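Long-range contacts in tailspike protein (Acinetobacter phage vB_ApiP_P1, PDB 6E1R), which probably recognises and degrades the capsular polysaccharide of its Acinetobacter host as a trimeric tailspike of the hydrolase class: residues 181-186 and 204-209; 210-215 and 235-240. All coordinates share one frame; numbering follows the deposited sequence.

Contact 1 (181-186 and 204-209)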
ATOM      1  N   ALA A 181      27.995  -2.526  10.804  1.00 40.49           N
ATOM      2  CA  ALA A 181      27.928  -1.102  10.499  1.00 41.74           C
ATOM      3  C   ALA A 181      27.466  -0.283  11.696  1.00 42.79           C
ATOM      4  O   ALA A 181      27.920   0.853  11.875  1.00 37.88           O
ATOM      5  CB  ALA A 181      27.002  -0.858   9.306  1.00 40.76           C
ATOM      6  N   PHE A 182      26.576  -0.833  12.521  1.00 48.69           N
ATOM      7  CA  PHE A 182      26.034  -0.117  13.667  1.00 45.14           C
ATOM      8  C   PHE A 182      25.815  -1.079  14.825  1.00 43.21           C
ATOM      9  O   PHE A 182      25.430  -2.235  14.620  1.00 33.64           O
ATOM     10  CB  PHE A 182      24.708   0.577  13.324  1.00 39.56           C
ATOM     11  CG  PHE A 182      24.830   1.628  12.260  1.00 38.20           C
ATOM     12  CD1 PHE A 182      24.666   1.303  10.923  1.00 40.97           C
ATOM     13  CD2 PHE A 182      25.105   2.941  12.597  1.00 38.74           C
ATOM     14  CE1 PHE A 182      24.779   2.268   9.941  1.00 40.72           C
ATOM     15  CE2 PHE A 182      25.219   3.910  11.620  1.00 38.07           C
ATOM     16  CZ  PHE A 182      25.055   3.574  10.290  1.00 37.75           C
ATOM     17  N   ARG A 183      26.058  -0.591  16.039  1.00 41.89           N
ATOM     18  CA  ARG A 183      25.728  -1.321  17.253  1.00 40.69           C
ATOM     19  C   ARG A 183      25.361  -0.311  18.329  1.00 41.72           C
ATOM     20  O   ARG A 183      25.844   0.824  18.322  1.00 43.62           O
ATOM     21  CB  ARG A 183      26.883  -2.207  17.732  1.00 40.05           C
ATOM     22  CG  ARG A 183      26.435  -3.385  18.585  1.00 41.67           C
ATOM     23  CD  ARG A 183      27.603  -4.276  18.972  1.00 42.80           C
ATOM     24  NE  ARG A 183      28.168  -4.976  17.823  1.00 48.97           N
ATOM     25  CZ  ARG A 183      27.764  -6.169  17.400  1.00 55.68           C
ATOM     26  NH1 ARG A 183      26.782  -6.798  18.031  1.00 61.97           N
ATOM     27  NH2 ARG A 183      28.340  -6.730  16.345  1.00 55.49           N
ATOM     28  N   SER A 184      24.500  -0.730  19.252  1.00 43.66           N
ATOM     29  CA  SER A 184      23.970   0.153  20.281  1.00 42.97           C
ATOM     30  C   SER A 184      24.600  -0.161  21.631  1.00 48.87           C
ATOM     31  O   SER A 184      24.762  -1.330  21.997  1.00 54.92           O
ATOM     32  CB  SER A 184      22.447   0.028  20.384  1.00 34.81           C
ATOM     33  OG  SER A 184      21.812   0.559  19.236  1.00 33.42           O
ATOM     34  N   THR A 185      24.958   0.889  22.364  1.00 44.77           N
ATOM     35  CA  THR A 185      25.415   0.761  23.740  1.00 48.04           C
ATOM     36  C   THR A 185      24.217   0.914  24.669  1.00 53.41           C
ATOM     37  O   THR A 185      23.512   1.928  24.615  1.00 54.93           O
ATOM     38  CB  THR A 185      26.487   1.801  24.065  1.00 48.25           C
ATOM     39  OG1 THR A 185      26.017   3.106  23.708  1.00 54.68           O
ATOM     40  CG2 THR A 185      27.771   1.499  23.310  1.00 44.71           C
ATOM     41  N   SER A 186      23.987  -0.093  25.514  1.00 51.36           N
ATOM     42  CA  SER A 186      22.859  -0.101  26.446  1.00 51.82           C
ATOM     43  C   SER A 186      21.528   0.093  25.719  1.00 50.01           C
ATOM     44  O   SER A 186      20.661   0.846  26.166  1.00 50.63           O
ATOM     45  CB  SER A 186      23.041   0.955  27.539  1.00 52.27           C
ATOM     46  OG  SER A 186      21.989   0.891  28.485  1.00 59.54           O
ATOM     47  N   LEU A 204      30.165  -8.595   6.466  1.00 36.59           N
ATOM     48  CA  LEU A 204      29.785  -8.202   7.813  1.00 41.32           C
ATOM     49  C   LEU A 204      29.111  -9.359   8.540  1.00 41.01           C
ATOM     50  O   LEU A 204      28.435 -10.196   7.935  1.00 40.43           O
ATOM     51  CB  LEU A 204      28.834  -7.006   7.766  1.00 37.93           C
ATOM     52  CG  LEU A 204      29.388  -5.668   7.279  1.00 38.63           C
ATOM     53  CD1 LEU A 204      28.248  -4.694   7.014  1.00 33.04           C
ATOM     54  CD2 LEU A 204      30.369  -5.091   8.287  1.00 37.67           C
ATOM     55  N   ARG A 205      29.308  -9.404   9.859  1.00 44.03           N
ATOM     56  CA  ARG A 205      28.568 -10.360  10.676  1.00 45.72           C
ATOM     57  C   ARG A 205      27.112  -9.939  10.823  1.00 47.26           C
ATOM     58  O   ARG A 205      26.203 -10.772  10.719  1.00 46.13           O
ATOM     59  CB  ARG A 205      29.234 -10.506  12.044  1.00 47.19           C
ATOM     60  CG  ARG A 205      28.544 -11.494  12.968  1.00 45.36           C
ATOM     61  CD  ARG A 205      28.483 -12.882  12.360  1.00 46.03           C
ATOM     62  NE  ARG A 205      27.787 -13.822  13.232  1.00 45.45           N
ATOM     63  CZ  ARG A 205      26.477 -14.039  13.197  1.00 47.76           C
ATOM     64  NH1 ARG A 205      25.718 -13.378  12.334  1.00 47.40           N
ATOM     65  NH2 ARG A 205      25.924 -14.914  14.027  1.00 49.25           N
ATOM     66  N   TYR A 206      26.873  -8.651  11.056  1.00 45.87           N
ATOM     67  CA  TYR A 206      25.536  -8.078  11.077  1.00 43.31           C
ATOM     68  C   TYR A 206      25.530  -6.828  10.213  1.00 45.34           C
ATOM     69  O   TYR A 206      26.452  -6.011  10.299  1.00 52.56           O
ATOM     70  CB  TYR A 206      25.094  -7.726  12.502  1.00 45.20           C
ATOM     71  CG  TYR A 206      25.195  -8.867  13.485  1.00 48.41           C
ATOM     72  CD1 TYR A 206      24.196  -9.826  13.572  1.00 48.90           C
ATOM     73  CD2 TYR A 206      26.288  -8.978  14.332  1.00 52.30           C
ATOM     74  CE1 TYR A 206      24.286 -10.868  14.472  1.00 50.83           C
ATOM     75  CE2 TYR A 206      26.386 -10.014  15.237  1.00 55.82           C
ATOM     76  CZ  TYR A 206      25.385 -10.957  15.302  1.00 54.45           C
ATOM     77  OH  TYR A 206      25.483 -11.991  16.204  1.00 56.88           O
ATOM     78  N   GLY A 207      24.508  -6.688   9.375  1.00 44.75           N
ATOM     79  CA  GLY A 207      24.360  -5.469   8.607  1.00 44.33           C
ATOM     80  C   GLY A 207      24.130  -4.287   9.523  1.00 47.64           C
ATOM     81  O   GLY A 207      24.869  -3.298   9.479  1.00 48.78           O
ATOM     82  N   ILE A 208      23.098  -4.381  10.361  1.00 44.86           N
ATOM     83  CA  ILE A 208      22.805  -3.383  11.385  1.00 37.72           C
ATOM     84  C   ILE A 208      22.480  -4.125  12.674  1.00 37.81           C
ATOM     85  O   ILE A 208      21.529  -4.913  12.714  1.00 42.34           O
ATOM     86  CB  ILE A 208      21.637  -2.462  10.992  1.00 31.46           C
ATOM     87  CG1 ILE A 208      21.991  -1.640   9.752  1.00 31.01           C
ATOM     88  CG2 ILE A 208      21.271  -1.549  12.151  1.00 33.30           C
ATOM     89  CD1 ILE A 208      20.882  -0.718   9.299  1.00 32.48           C
ATOM     90  N   ASP A 209      23.265  -3.883  13.723  1.00 41.10           N
ATOM     91  CA  ASP A 209      23.011  -4.507  15.016  1.00 43.16           C
ATOM     92  C   ASP A 209      22.697  -3.451  16.068  1.00 44.47           C
ATOM     93  O   ASP A 209      23.226  -3.498  17.184  1.00 44.86           O
ATOM     94  CB  ASP A 209      24.202  -5.364  15.449  1.00 48.83           C
ATOM     95  CG  ASP A 209      23.835  -6.368  16.529  1.00 58.02           C
ATOM     96  OD1 ASP A 209      22.662  -6.376  16.964  1.00 57.80           O
ATOM     97  OD2 ASP A 209      24.716  -7.148  16.943  1.00 63.44           O
TER

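Contact 2 (210-215 and 235-240)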
ATOM      1  N   ALA A 210      21.847  -2.491  15.720  1.00 45.97           N
ATOM      2  CA  ALA A 210      21.472  -1.398  16.604  1.00 42.78           C
ATOM      3  C   ALA A 210      19.960  -1.375  16.787  1.00 37.99           C
ATOM      4  O   ALA A 210      19.208  -2.002  16.036  1.00 34.05           O
ATOM      5  CB  ALA A 210      21.968  -0.053  16.057  1.00 41.90           C
ATOM      6  N   ASN A 211      19.515  -0.632  17.798  1.00 37.47           N
ATOM      7  CA  ASN A 211      18.092  -0.527  18.119  1.00 36.09           C
ATOM      8  C   ASN A 211      17.483   0.543  17.220  1.00 35.81           C
ATOM      9  O   ASN A 211      17.534   1.737  17.525  1.00 38.29           O
ATOM     10  CB  ASN A 211      17.900  -0.199  19.595  1.00 36.42           C
ATOM     11  CG  ASN A 211      16.480  -0.446  20.071  1.00 39.26           C
ATOM     12  OD1 ASN A 211      15.656  -0.991  19.339  1.00 38.06           O
ATOM     13  ND2 ASN A 211      16.191  -0.049  21.306  1.00 41.59           N
ATOM     14  N   LEU A 212      16.894   0.109  16.107  1.00 32.79           N
ATOM     15  CA  LEU A 212      16.358   1.024  15.109  1.00 33.14           C
ATOM     16  C   LEU A 212      14.975   1.521  15.505  1.00 40.50           C
ATOM     17  O   LEU A 212      14.151   0.761  16.019  1.00 48.70           O
ATOM     18  CB  LEU A 212      16.279   0.327  13.751  1.00 30.01           C
ATOM     19  CG  LEU A 212      17.605  -0.132  13.146  1.00 37.25           C
ATOM     20  CD1 LEU A 212      17.358  -0.981  11.911  1.00 41.40           C
ATOM     21  CD2 LEU A 212      18.480   1.064  12.812  1.00 41.79           C
ATOM     22  N   ILE A 213      14.716   2.800  15.246  1.00 39.52           N
ATOM     23  CA  ILE A 213      13.377   3.355  15.425  1.00 39.28           C
ATOM     24  C   ILE A 213      13.240   4.578  14.528  1.00 38.69           C
ATOM     25  O   ILE A 213      14.162   5.390  14.413  1.00 41.07           O
ATOM     26  CB  ILE A 213      13.084   3.687  16.908  1.00 35.29           C
ATOM     27  CG1 ILE A 213      11.633   4.153  17.073  1.00 34.12           C
ATOM     28  CG2 ILE A 213      14.041   4.737  17.433  1.00 33.15           C
ATOM     29  CD1 ILE A 213      11.206   4.340  18.513  1.00 32.92           C
ATOM     30  N   LEU A 214      12.079   4.684  13.874  1.00 40.23           N
ATOM     31  CA  LEU A 214      11.772   5.791  12.967  1.00 39.27           C
ATOM     32  C   LEU A 214      12.825   5.925  11.867  1.00 41.63           C
ATOM     33  O   LEU A 214      13.274   7.025  11.540  1.00 45.08           O
ATOM     34  CB  LEU A 214      11.615   7.103  13.739  1.00 38.89           C
ATOM     35  CG  LEU A 214      10.279   7.282  14.467  1.00 36.77           C
ATOM     36  CD1 LEU A 214      10.338   8.466  15.417  1.00 37.65           C
ATOM     37  CD2 LEU A 214       9.141   7.450  13.473  1.00 35.10           C
ATOM     38  N   CYS A 215      13.217   4.792  11.285  1.00 38.88           N
ATOM     39  CA  CYS A 215      14.210   4.748  10.221  1.00 38.13           C
ATOM     40  C   CYS A 215      13.569   4.237   8.940  1.00 39.35           C
ATOM     41  O   CYS A 215      12.848   3.233   8.961  1.00 41.20           O
ATOM     42  CB  CYS A 215      15.392   3.853  10.602  1.00 35.36           C
ATOM     43  SG  CYS A 215      16.352   4.445  12.006  1.00 38.86           S
ATOM     44  N   LYS A 235      23.720 -11.631   9.085  1.00 44.34           N
ATOM     45  CA  LYS A 235      22.349 -11.250   9.385  1.00 43.11           C
ATOM     46  C   LYS A 235      22.165  -9.794   8.989  1.00 47.26           C
ATOM     47  O   LYS A 235      23.018  -8.953   9.291  1.00 46.88           O
ATOM     48  CB  LYS A 235      22.015 -11.460  10.865  1.00 41.84           C
ATOM     49  CG  LYS A 235      20.602 -11.033  11.239  1.00 38.65           C
ATOM     50  CD  LYS A 235      20.280 -11.349  12.690  1.00 39.55           C
ATOM     51  CE  LYS A 235      20.255 -12.852  12.927  1.00 37.99           C
ATOM     52  NZ  LYS A 235      19.947 -13.197  14.342  1.00 38.35           N
ATOM     53  N   ALA A 236      21.059  -9.501   8.307  1.00 42.75           N
ATOM     54  CA  ALA A 236      20.836  -8.151   7.807  1.00 37.32           C
ATOM     55  C   ALA A 236      20.617  -7.172   8.953  1.00 37.91           C
ATOM     56  O   ALA A 236      21.331  -6.171   9.078  1.00 40.33           O
ATOM     57  CB  ALA A 236      19.649  -8.137   6.844  1.00 35.02           C
ATOM     58  N   ILE A 237      19.629  -7.441   9.802  1.00 38.96           N
ATOM     59  CA  ILE A 237      19.226  -6.512  10.851  1.00 35.90           C
ATOM     60  C   ILE A 237      18.953  -7.279  12.139  1.00 39.10           C
ATOM     61  O   ILE A 237      18.314  -8.336  12.124  1.00 41.18           O
ATOM     62  CB  ILE A 237      17.988  -5.690  10.427  1.00 32.84           C
ATOM     63  CG1 ILE A 237      18.326  -4.801   9.229  1.00 32.05           C
ATOM     64  CG2 ILE A 237      17.464  -4.849  11.583  1.00 30.62           C
ATOM     65  CD1 ILE A 237      17.145  -4.072   8.664  1.00 28.82           C
ATOM     66  N   ARG A 238      19.448  -6.739  13.254  1.00 34.18           N
ATOM     67  CA  ARG A 238      19.136  -7.231  14.597  1.00 37.08           C
ATOM     68  C   ARG A 238      18.911  -6.008  15.478  1.00 43.39           C
ATOM     69  O   ARG A 238      19.873  -5.343  15.874  1.00 46.19           O
ATOM     70  CB  ARG A 238      20.245  -8.085  15.194  1.00 37.80           C
ATOM     71  CG  ARG A 238      19.809  -8.705  16.520  1.00 35.21           C
ATOM     72  CD  ARG A 238      20.982  -9.137  17.386  1.00 42.94           C
ATOM     73  NE  ARG A 238      21.605 -10.403  17.030  1.00 51.98           N
ATOM     74  CZ  ARG A 238      22.717 -10.848  17.609  1.00 53.05           C
ATOM     75  NH1 ARG A 238      23.304 -10.120  18.549  1.00 37.37           N
ATOM     76  NH2 ARG A 238      23.239 -12.012  17.254  1.00 63.57           N
ATOM     77  N   SER A 239      17.656  -5.714  15.784  1.00 37.18           N
ATOM     78  CA  SER A 239      17.311  -4.579  16.631  1.00 36.93           C
ATOM     79  C   SER A 239      16.812  -5.142  17.957  1.00 37.32           C
ATOM     80  O   SER A 239      15.683  -5.631  18.048  1.00 34.52           O
ATOM     81  CB  SER A 239      16.271  -3.687  15.961  1.00 39.79           C
ATOM     82  OG  SER A 239      16.723  -3.249  14.693  1.00 41.25           O
ATOM     83  N   LEU A 240      17.647  -5.062  18.985  1.00 39.26           N
ATOM     84  CA  LEU A 240      17.298  -5.532  20.316  1.00 32.49           C
ATOM     85  C   LEU A 240      17.099  -4.332  21.229  1.00 45.32           C
ATOM     86  O   LEU A 240      17.989  -3.483  21.349  1.00 53.57           O
ATOM     87  CB  LEU A 240      18.377  -6.460  20.876  1.00 33.61           C
ATOM     88  CG  LEU A 240      18.721  -7.674  20.011  1.00 33.01           C
ATOM     89  CD1 LEU A 240      19.632  -8.633  20.764  1.00 34.53           C
ATOM     90  CD2 LEU A 240      17.461  -8.385  19.531  1.00 43.35           C
TER

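Contact 1 (181-186 and 204-209)
Phe182 and Ile208 lie side by side and point the same way, with CD1 of Phe182 4.1 Å from CG1 of Ile208. The phenyl ring leaves its strand on the buried side, where it also meets Phe166 edge-to-face. Arg183, the next residue along, sends its side chain from the other side of the strand to a patch formed by Tyr206 and Asp209. Its CG stands anti to the backbone N (chi1 -155°), and a bend at chi3 (-68°) then places NE. The guanidinium plane lies almost perpendicular to the Tyr206 ring, 81° apart, and NH2 of Arg183 comes within 3.6 Å of ring atom CD2 of Tyr206. Arg183 also forms a salt bridge with the Asp209 carboxylate, through NH1 and OD2, though the model brings these two atoms too close and their exact placement is doubtful. The side-by-side placing of Phe182 and Ile208 fits a parallel beta-helix, the fold of many phage tailspikes: 182-184 and 208-209 run in the same direction on adjacent coils, and the chain turns a corner just before each of them, at Ala181 and Gly207. A single beta bridge joins the backbones here. Asp209 N donates to Phe182 O at 2.9 Å, and the CA-H of Arg183 points almost straight at Asp209 O, with CA and O 3.3 Å apart. Nearer the corners the pairing thins to a weak hydrogen bond from Ala181 N to Gly207 O, 3.5 Å long. On its other flank Arg183 makes backbone hydrogen bonds with Phe153 and Val155, which belong to the preceding coil.

Contact 2 (210-215 and 235-240)
Leu212 lies against Ser239, and its side chain can be followed outward atom by atom. CB of Leu212 is 3.7 Å from OG of Ser239. Beyond it, CG, set beside the backbone N of Leu212 and anti to its carbonyl carbon (chi1 -63°), comes within 3.6 Å of that same Ser239 OG. At the tip CD1 of Leu212 still touches Ser239 OG (3.6 Å) while also meeting CG2 of Ile237 (3.9 Å), and the leucine and isoleucine side chains cross at about a right angle. The serine hydroxyl is therefore flanked by leucine carbons, but its polar need is met by the backbone: Ser239 OG donates to Ala210 O at 3.1 Å, nearly in line with the carbonyl bond (164° at the oxygen). The CA-H of Ser239 leans on that same oxygen, with Ser239 CA 3.3 Å from Ala210 O. Further on, Asn211 CG approaches Leu240 O at 3.6 Å, an oxygen that accepts its hydrogen bond from Asn187 ND2. Strands 211-213 and 237-239 lie nearly perpendicular, at 89°, and do not pair as sheet neighbours; side-chain contacts with side chains and backbone join them. Within the beta-helix, backbone hydrogen bonds run from Asn211 to Leu190 and from Ile213 to Leu190 and Gln192 of strand 189-196. Strand 235-239 pairs in parallel with 267-270, where Ile237 packs on Ile267 and Ser239 on Trp269.

Overall arrangement
Residues 204-209 of contact 1 run straight on into 210-215 of contact 2, both use strand 208-213, and the contact centres are only about 8 Å apart. Residues 207-209 lie between two neighbouring coils: contact 1 binds them to 181-183, while on the other flank Gly207 N and Lys235 O, 2.7 Å apart, and Ile208 O and Arg238 N, 2.8 Å apart, probably form hydrogen bonds with the coil that follows. Arg238 also has a long, weak ion pair with Asp209, so the charged patch of contact 1 extends toward contact 2. Past residue 209 the chain swings away from 235-240, and backbone pairing between these two gives way to side-chain contacts and one serine hydrogen bond. A bound sodium ion lies about 11 Å from the Asn211 side chain.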